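Local coordinates for alcohol dehydrogenase, zinc-containing (Thermotoga maritima, PDB 3IP1) that catalyses the NAD(+)-dependent oxidation of scyllo-inosose to 3-dehydro-scyllo-inosose as a zinc-containing homodimeric dehydrogenase of the alcohol dehydrogenase family, at the interface of chains A and B. Residues are numbered along the deposited sequence; one frame, centred on the assembly and turned at random. Chains: chain A/B, Alcohol dehydrogenase, zinc-containing.

The interface of chains A and B. Residues chain A 323-326, 328, 338; chain B 323-326, 328, 338.
Two strand pairings across a local two-fold build this part of the A/B interface: strand 324-326 runs antiparallel to its own copy, and strand 337-340 does the same at A:Ile338 and B:Ile338. Joining edge strands of the coenzyme-binding domains is the usual dimer mode of zinc-containing alcohol dehydrogenases, and the protein is a homodimer, so this is probably the biological contact.

Backbone bonds set the register. A:Ile324 N donates to B:Leu326 O at 2.6 Å, 169° at the hydrogen, within the carbonyl plane; the reciprocal B:Ile324 N to A:Leu326 O measures 2.9 Å. B:Leu326 N returns a bond to A:Ile324 O (3.1 Å), whereas its twin from A:Leu326 N is weak. At the centre, where A:Pro325 pairs with B:Pro325, the proline nitrogens have no N-H to give.

This register lays A:Ile324 and B:Leu326 alongside each other, pointing the same way rather than tip to tip. In A:Ile324, CG1 is anti to the carbonyl carbon, and chi2 of 151° extends CD1 to 3.9 Å from B:Leu326 CD2 and towards the start of helix 328-333 at B:Gly328. B:Leu326 has CG anti to its backbone N (chi1 168°), turning its CD2 branch towards the isoleucine. The twin pair matches, A:Leu326 CD2 lying 3.8 Å from B:Ile324 CD1. An alanine in place of A:Ile324 would remove CG1, CG2 and CD1, and would probably loosen packing against B:Leu326 and B:Gly328.

Beyond the hydrophobic cluster, B:Lys323 bends at chi2, and its aliphatic CG lies 4.0 Å from A:Pro325 CB. Reciprocal backbone bonds pair the two 337-340 strands, B:Ile338 N reaching A:Ile338 O at 2.9 Å. The Ile338 side chains consequently lie alongside each other, pointing the same way; their CD1 methyls, A:Ile338 CD1 and B:Ile338 CD1, are 4.2 Å apart.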
loop_
_atom_site.group_PDB
_atom_site.type_symbol
_atom_site.label_atom_id
_atom_site.label_comp_id
_atom_site.label_asym_id
_atom_site.label_seq_id
_atom_site.Cartn_x
_atom_site.Cartn_y
_atom_site.Cartn_z
ATOM N N LYS A 323 -16.932 -5.786 -24.953
ATOM C CA LYS A 323 -15.966 -4.713 -24.674
ATOM C C LYS A 323 -16.586 -3.590 -23.853
ATOM O O LYS A 323 -17.773 -3.289 -23.969
ATOM C CB LYS A 323 -15.407 -4.078 -25.962
ATOM C CG LYS A 323 -14.764 -5.010 -26.958
ATOM C CD LYS A 323 -13.585 -5.767 -26.365
ATOM C CE LYS A 323 -12.875 -6.587 -27.436
ATOM N NZ LYS A 323 -12.154 -7.722 -26.807
ATOM N N ILE A 324 -15.758 -2.958 -23.035
ATOM C CA ILE A 324 -16.176 -1.815 -22.242
ATOM C C ILE A 324 -15.696 -0.532 -22.950
ATOM O O ILE A 324 -14.532 -0.445 -23.368
ATOM C CB ILE A 324 -15.590 -1.926 -20.824
ATOM C CG1 ILE A 324 -16.165 -3.157 -20.118
ATOM C CG2 ILE A 324 -15.814 -0.651 -20.030
ATOM C CD1 ILE A 324 -15.231 -3.744 -19.117
ATOM N N PRO A 325 -16.597 0.464 -23.088
ATOM C CA PRO A 325 -16.224 1.718 -23.733
ATOM C C PRO A 325 -15.543 2.679 -22.735
ATOM O O PRO A 325 -16.150 3.640 -22.246
ATOM C CB PRO A 325 -17.570 2.249 -24.266
ATOM C CG PRO A 325 -18.606 1.691 -23.306
ATOM C CD PRO A 325 -17.978 0.513 -22.568
ATOM N N LEU A 326 -14.276 2.392 -22.470
ATOM C CA LEU A 326 -13.431 3.140 -21.549
ATOM C C LEU A 326 -12.950 4.474 -22.123
ATOM O O LEU A 326 -12.343 4.531 -23.178
ATOM C CB LEU A 326 -12.217 2.278 -21.154
ATOM C CG LEU A 326 -11.096 2.938 -20.347
ATOM C CD1 LEU A 326 -11.642 3.454 -19.017
ATOM C CD2 LEU A 326 -9.935 1.948 -20.124
ATOM N N GLY A 328 -10.319 6.942 -21.319
ATOM C CA GLY A 328 -9.086 7.115 -20.540
ATOM C C GLY A 328 -9.063 8.415 -19.751
ATOM O O GLY A 328 -8.708 8.430 -18.561
ATOM N N ILE A 338 -9.168 1.188 -12.207
ATOM C CA ILE A 338 -10.004 0.060 -12.561
ATOM C C ILE A 338 -9.234 -1.203 -12.222
ATOM O O ILE A 338 -8.124 -1.398 -12.708
ATOM C CB ILE A 338 -10.271 0.022 -14.100
ATOM C CG1 ILE A 338 -10.905 1.338 -14.589
ATOM C CG2 ILE A 338 -11.143 -1.201 -14.472
ATOM C CD1 ILE A 338 -10.855 1.482 -16.086
ATOM N N LYS B 323 -12.309 6.171 -27.555
ATOM C CA LYS B 323 -12.610 5.060 -26.664
ATOM C C LYS B 323 -11.573 3.923 -26.746
ATOM O O LYS B 323 -11.138 3.522 -27.832
ATOM C CB LYS B 323 -14.009 4.502 -26.953
ATOM C CG LYS B 323 -15.103 4.944 -25.980
ATOM C CD LYS B 323 -15.186 6.452 -25.853
ATOM C CE LYS B 323 -16.357 6.851 -24.999
ATOM N NZ LYS B 323 -16.196 8.267 -24.590
ATOM N N ILE B 324 -11.183 3.433 -25.572
ATOM C CA ILE B 324 -10.328 2.279 -25.436
ATOM C C ILE B 324 -11.210 1.027 -25.445
ATOM O O ILE B 324 -12.208 0.951 -24.705
ATOM C CB ILE B 324 -9.552 2.340 -24.111
ATOM C CG1 ILE B 324 -8.485 3.431 -24.164
ATOM C CG2 ILE B 324 -8.947 0.962 -23.764
ATOM C CD1 ILE B 324 -8.016 3.868 -22.799
ATOM N N PRO B 325 -10.846 0.033 -26.276
ATOM C CA PRO B 325 -11.642 -1.171 -26.301
ATOM C C PRO B 325 -11.222 -2.087 -25.148
ATOM O O PRO B 325 -10.365 -2.954 -25.311
ATOM C CB PRO B 325 -11.308 -1.761 -27.672
ATOM C CG PRO B 325 -9.884 -1.347 -27.923
ATOM C CD PRO B 325 -9.625 -0.106 -27.094
ATOM N N LEU B 326 -11.820 -1.875 -23.980
ATOM C CA LEU B 326 -11.443 -2.632 -22.779
ATOM C C LEU B 326 -12.161 -3.970 -22.638
ATOM O O LEU B 326 -13.387 -4.042 -22.680
ATOM C CB LEU B 326 -11.628 -1.785 -21.515
ATOM C CG LEU B 326 -11.555 -2.492 -20.154
ATOM C CD1 LEU B 326 -10.139 -2.989 -19.845
ATOM C CD2 LEU B 326 -12.050 -1.546 -19.084
ATOM N N GLY B 328 -12.814 -6.528 -19.917
ATOM C CA GLY B 328 -12.812 -6.743 -18.469
ATOM C C GLY B 328 -12.167 -8.056 -18.040
ATOM O O GLY B 328 -11.373 -8.098 -17.096
ATOM N N ILE B 338 -5.668 -0.880 -14.167
ATOM C CA ILE B 338 -5.472 0.268 -15.038
ATOM C C ILE B 338 -5.540 1.517 -14.177
ATOM O O ILE B 338 -6.503 1.715 -13.450
ATOM C CB ILE B 338 -6.615 0.355 -16.099
ATOM C CG1 ILE B 338 -6.693 -0.944 -16.901
ATOM C CG2 ILE B 338 -6.420 1.603 -17.007
ATOM C CD1 ILE B 338 -8.059 -1.225 -17.615
#